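Putative transcriptional regulator (Streptomyces coelicolor A3, PDB 2PQQ) probably acts as a cAMP-responsive, DNA-binding transcription factor of the CRP family, seen here as its N-terminal cyclic nucleotide-binding domain. Local coordinates at the interface of chains A and B. Numbering follows the deposited sequence. Chains: chain A/B, Putative transcriptional regulator.

Contact 1: the interface of chains A and B. Residues chain A 115, 122-123, 126; chain B 111, 115, 122, 125-126.
A:Ala122 and B:Ala122 meet methyl to methyl, CB to CB at 3.6 Å, where the long helices 120-139 of chain A and 119-139 of chain B run against each other near their N-terminal ends. This is the apolar start of a two-fold helix-helix interface of the kind through which CRP-family regulators dimerise; the A-B pair probably represents that dimer. Small alanine side chains allow the two backbones to approach closely at this level. Four residues further along, the pairing is leucine on leucine: CD2 of A:Leu126 lies 3.8 Å from CG of B:Leu126, while CD2 of B:Leu126 reaches the backbone N of A:Leu126, also at 3.8 Å. Both side chains turn CG away from the carbonyl carbon and beside the backbone N (chi1 -77° and -79°), a matched pose that follows the two-fold relation. The same CD2 branch of A:Leu126 also packs on CB of B:Leu125 at 3.9 Å. A second set of contacts joins the long helix to the partner's short helix 111-117. CD1 of A:Leu126, the residue that hides most surface here (66 Å²), meets CD1 of B:Leu115 tip to tip at 3.8 Å. A:Leu115 sends CD1 to the methyl of B:Ala122, and B:Leu115 returns the contact more loosely on A:Ala122. B:Leu111 and A:Thr123 lie at the margin, where CD2 of B:Leu111 stands 4.4 Å from CD1 of A:Leu126.

Contact 2: the interface of chains A and B. Residues chain A 123, 127, 131, 134; chain B 86-88, 108.
B:Asp87, in the loop 86-88, pushes its carboxylate among A:Arg127, A:Arg131 and A:Arg134 along helix 120-139 of chain A. In this polar, salt-bridged part of the two-fold interface the partner's loop docks on the long helix, and B:Asp87 hides 90 Å², the most in the patch. The tight part lies at A:Arg131 and A:Arg134. OD1 of B:Asp87 forms a salt bridge with NH1 of A:Arg131 at 2.8 Å, and OD2 another with NH2 of A:Arg134, also at 2.8 Å. The carboxylate sits over the guanidinium face of A:Arg131, with OD2 3.0 Å above its plane and the two planes 83° apart. Neither short pair has an N-H aimed at the oxygen, so both are best taken as salt bridges. With chi1 at -178° the B:Asp87 side chain extends away from its own main-chain N toward the arginines, whose charges would probably favour its ionised form. A:Arg127 packs closely, but its ion pair is loose, NE to OD1 of B:Asp87 at 3.9 Å. Its NH2 lies 3.3 Å from NE2 of B:His108, guanidinium and imidazole nearly perpendicular (89°), and the main-chain oxygen of B:Phe86 lies over its face. On the looser side water 1 bridges the chains, 2.6 Å from O of A:Thr123 and 2.7 Å from O of B:Phe86. There the methyl CG2 of A:Thr123 comes no nearer than 4.1 Å to CE1 of B:His108.

Contact 1: the interface of chains A and B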
loop_
_atom_site.group_PDB
_atom_site.type_symbol
_atom_site.label_atom_id
_atom_site.label_comp_id
_atom_site.label_asym_id
_atom_site.label_seq_id
_atom_site.Cartn_x
_atom_site.Cartn_y
_atom_site.Cartn_z
ATOM N N LEU A 115 -13.439 -23.133 16.703
ATOM C CA LEU A 115 -12.510 -23.999 15.947
ATOM C C LEU A 115 -12.505 -25.443 16.441
ATOM O O LEU A 115 -12.390 -26.362 15.637
ATOM C CB LEU A 115 -11.083 -23.440 15.927
ATOM C CG LEU A 115 -10.890 -21.989 15.477
ATOM C CD1 LEU A 115 -9.375 -21.681 15.331
ATOM C CD2 LEU A 115 -11.656 -21.661 14.189
ATOM N N ALA A 122 -10.916 -23.015 10.731
ATOM C CA ALA A 122 -9.558 -22.461 10.852
ATOM C C ALA A 122 -8.959 -22.275 9.478
ATOM O O ALA A 122 -8.439 -21.214 9.154
ATOM C CB ALA A 122 -8.640 -23.376 11.731
ATOM N N THR A 123 -9.088 -23.312 8.654
ATOM C CA THR A 123 -8.657 -23.297 7.280
ATOM C C THR A 123 -9.368 -22.214 6.457
ATOM O O THR A 123 -8.725 -21.491 5.683
ATOM C CB THR A 123 -8.874 -24.697 6.695
ATOM O OG1 THR A 123 -8.049 -25.599 7.432
ATOM C CG2 THR A 123 -8.479 -24.756 5.244
ATOM N N LEU A 126 -8.161 -18.770 7.720
ATOM C CA LEU A 126 -6.798 -18.575 7.213
ATOM C C LEU A 126 -6.792 -18.229 5.725
ATOM O O LEU A 126 -6.033 -17.360 5.290
ATOM C CB LEU A 126 -5.934 -19.817 7.488
ATOM C CG LEU A 126 -5.431 -19.966 8.933
ATOM C CD1 LEU A 126 -4.950 -21.407 9.168
ATOM C CD2 LEU A 126 -4.324 -18.953 9.227
ATOM N N LEU B 111 -2.371 -29.128 5.895
ATOM C CA LEU B 111 -2.754 -28.100 6.861
ATOM C C LEU B 111 -3.879 -28.548 7.818
ATOM O O LEU B 111 -3.687 -28.589 9.041
ATOM C CB LEU B 111 -3.099 -26.786 6.138
ATOM C CG LEU B 111 -3.395 -25.589 7.047
ATOM C CD1 LEU B 111 -2.165 -25.235 7.895
ATOM C CD2 LEU B 111 -3.848 -24.427 6.202
ATOM N N LEU B 115 -3.835 -29.092 11.802
ATOM C CA LEU B 115 -4.680 -28.205 12.619
ATOM C C LEU B 115 -5.863 -28.873 13.336
ATOM O O LEU B 115 -6.344 -28.355 14.363
ATOM C CB LEU B 115 -5.197 -27.034 11.785
ATOM C CG LEU B 115 -4.220 -26.029 11.177
ATOM C CD1 LEU B 115 -5.041 -24.898 10.628
ATOM C CD2 LEU B 115 -3.193 -25.517 12.172
ATOM N N ALA B 122 -3.748 -23.124 15.175
ATOM C CA ALA B 122 -4.569 -22.372 14.223
ATOM C C ALA B 122 -4.721 -20.907 14.646
ATOM O O ALA B 122 -4.723 -20.007 13.807
ATOM C CB ALA B 122 -5.932 -23.017 14.069
ATOM N N LEU B 125 -1.322 -19.117 14.057
ATOM C CA LEU B 125 -1.240 -18.859 12.614
ATOM C C LEU B 125 -2.127 -17.690 12.164
ATOM O O LEU B 125 -1.698 -16.870 11.356
ATOM C CB LEU B 125 -1.559 -20.126 11.784
ATOM C CG LEU B 125 -0.587 -21.316 11.914
ATOM C CD1 LEU B 125 -0.980 -22.486 11.034
ATOM C CD2 LEU B 125 0.854 -20.925 11.649
ATOM N N LEU B 126 -3.355 -17.642 12.673
ATOM C CA LEU B 126 -4.278 -16.537 12.417
ATOM C C LEU B 126 -3.757 -15.210 12.967
ATOM O O LEU B 126 -3.826 -14.202 12.280
ATOM C CB LEU B 126 -5.676 -16.845 12.932
ATOM C CG LEU B 126 -6.538 -17.755 12.047
ATOM C CD1 LEU B 126 -7.604 -18.438 12.861
ATOM C CD2 LEU B 126 -7.167 -16.963 10.897
#

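Contact 2: the interface of chains A and B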
loop_
_atom_site.group_PDB
_atom_site.type_symbol
_atom_site.label_atom_id
_atom_site.label_comp_id
_atom_site.label_asym_id
_atom_site.label_seq_id
_atom_site.Cartn_x
_atom_site.Cartn_y
_atom_site.Cartn_z
ATOM N N THR A 123 -9.088 -23.312 8.654
ATOM C CA THR A 123 -8.657 -23.297 7.280
ATOM C C THR A 123 -9.368 -22.214 6.457
ATOM O O THR A 123 -8.725 -21.491 5.683
ATOM C CB THR A 123 -8.874 -24.697 6.695
ATOM O OG1 THR A 123 -8.049 -25.599 7.432
ATOM C CG2 THR A 123 -8.479 -24.756 5.244
ATOM N N ARG A 127 -7.618 -18.936 4.951
ATOM C CA ARG A 127 -7.818 -18.638 3.530
ATOM C C ARG A 127 -8.213 -17.193 3.320
ATOM O O ARG A 127 -7.569 -16.497 2.561
ATOM C CB ARG A 127 -8.880 -19.557 2.912
ATOM C CG ARG A 127 -9.103 -19.352 1.416
ATOM C CD ARG A 127 -10.034 -20.410 0.803
ATOM N NE ARG A 127 -9.288 -21.440 0.074
ATOM C CZ ARG A 127 -8.992 -22.643 0.554
ATOM N NH1 ARG A 127 -9.390 -22.994 1.774
ATOM N NH2 ARG A 127 -8.306 -23.504 -0.186
ATOM N N ARG A 131 -5.906 -14.327 1.579
ATOM C CA ARG A 131 -6.367 -13.791 0.293
ATOM C C ARG A 131 -6.172 -12.278 0.230
ATOM O O ARG A 131 -5.566 -11.745 -0.705
ATOM C CB ARG A 131 -7.826 -14.173 0.067
ATOM C CG ARG A 131 -8.405 -13.771 -1.279
ATOM C CD ARG A 131 -9.240 -14.905 -1.860
ATOM N NE ARG A 131 -8.506 -15.604 -2.911
ATOM C CZ ARG A 131 -8.552 -16.916 -3.142
ATOM N NH1 ARG A 131 -9.286 -17.723 -2.375
ATOM N NH2 ARG A 131 -7.830 -17.425 -4.138
ATOM N N ARG A 134 -2.624 -11.183 0.329
ATOM C CA ARG A 134 -2.150 -11.432 -1.028
ATOM C C ARG A 134 -2.462 -10.279 -1.979
ATOM O O ARG A 134 -1.563 -9.783 -2.667
ATOM C CB ARG A 134 -2.722 -12.758 -1.554
ATOM C CG ARG A 134 -2.838 -12.869 -3.074
ATOM C CD ARG A 134 -2.400 -14.238 -3.564
ATOM N NE ARG A 134 -3.503 -15.185 -3.722
ATOM C CZ ARG A 134 -3.354 -16.435 -4.166
ATOM N NH1 ARG A 134 -2.148 -16.898 -4.483
ATOM N NH2 ARG A 134 -4.411 -17.233 -4.287
ATOM N N PHE B 86 -2.050 -21.394 2.693
ATOM C CA PHE B 86 -3.397 -21.072 3.175
ATOM C C PHE B 86 -4.338 -20.847 2.025
ATOM O O PHE B 86 -5.516 -21.131 2.117
ATOM C CB PHE B 86 -3.369 -19.832 4.074
ATOM C CG PHE B 86 -2.371 -19.932 5.198
ATOM C CD1 PHE B 86 -2.494 -20.935 6.156
ATOM C CD2 PHE B 86 -1.319 -19.025 5.304
ATOM C CE1 PHE B 86 -1.581 -21.041 7.196
ATOM C CE2 PHE B 86 -0.399 -19.128 6.347
ATOM C CZ PHE B 86 -0.533 -20.131 7.289
ATOM N N ASP B 87 -3.803 -20.336 0.929
ATOM C CA ASP B 87 -4.625 -20.005 -0.225
ATOM C C ASP B 87 -3.874 -20.316 -1.537
ATOM O O ASP B 87 -3.301 -19.426 -2.168
ATOM C CB ASP B 87 -5.055 -18.541 -0.139
ATOM C CG ASP B 87 -5.972 -18.122 -1.282
ATOM O OD1 ASP B 87 -6.894 -18.891 -1.638
ATOM O OD2 ASP B 87 -5.768 -17.004 -1.803
ATOM N N PRO B 88 -3.915 -21.583 -1.966
ATOM C CA PRO B 88 -3.276 -22.041 -3.196
ATOM C C PRO B 88 -3.646 -21.188 -4.421
ATOM O O PRO B 88 -4.783 -20.746 -4.564
ATOM C CB PRO B 88 -3.807 -23.471 -3.352
ATOM C CG PRO B 88 -4.076 -23.912 -1.928
ATOM C CD PRO B 88 -4.632 -22.677 -1.278
ATOM N N HIS B 108 -0.649 -27.309 1.436
ATOM C CA HIS B 108 -2.020 -26.977 1.835
ATOM C C HIS B 108 -2.835 -28.181 2.335
ATOM O O HIS B 108 -3.551 -28.068 3.329
ATOM C CB HIS B 108 -2.765 -26.207 0.723
ATOM C CG HIS B 108 -4.199 -25.908 1.052
ATOM N ND1 HIS B 108 -4.568 -25.017 2.039
ATOM C CD2 HIS B 108 -5.353 -26.415 0.552
ATOM C CE1 HIS B 108 -5.886 -24.984 2.127
ATOM N NE2 HIS B 108 -6.385 -25.824 1.239
HETATM O O HOH W 1 -6.555 -22.097 4.358
#

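Contact 1 and contact 2 lie about 10 Å apart, measured between the centres of their C-alpha atoms, and share A:Thr123. Both use helix 120-139 of chain A: contact 1 faces the partner's equivalent helix and its short helix 111-117, while contact 2 continues toward the C-terminal end and faces the loop and 3-10 helix of the partner's cyclic nucleotide-binding domain. One helix thus combines apolar helix pairing with a charged grip on the neighbouring domain. Repeated by the two-fold, this arrangement could couple the domain's position to the dimer helices, although the structure alone does not show such signalling.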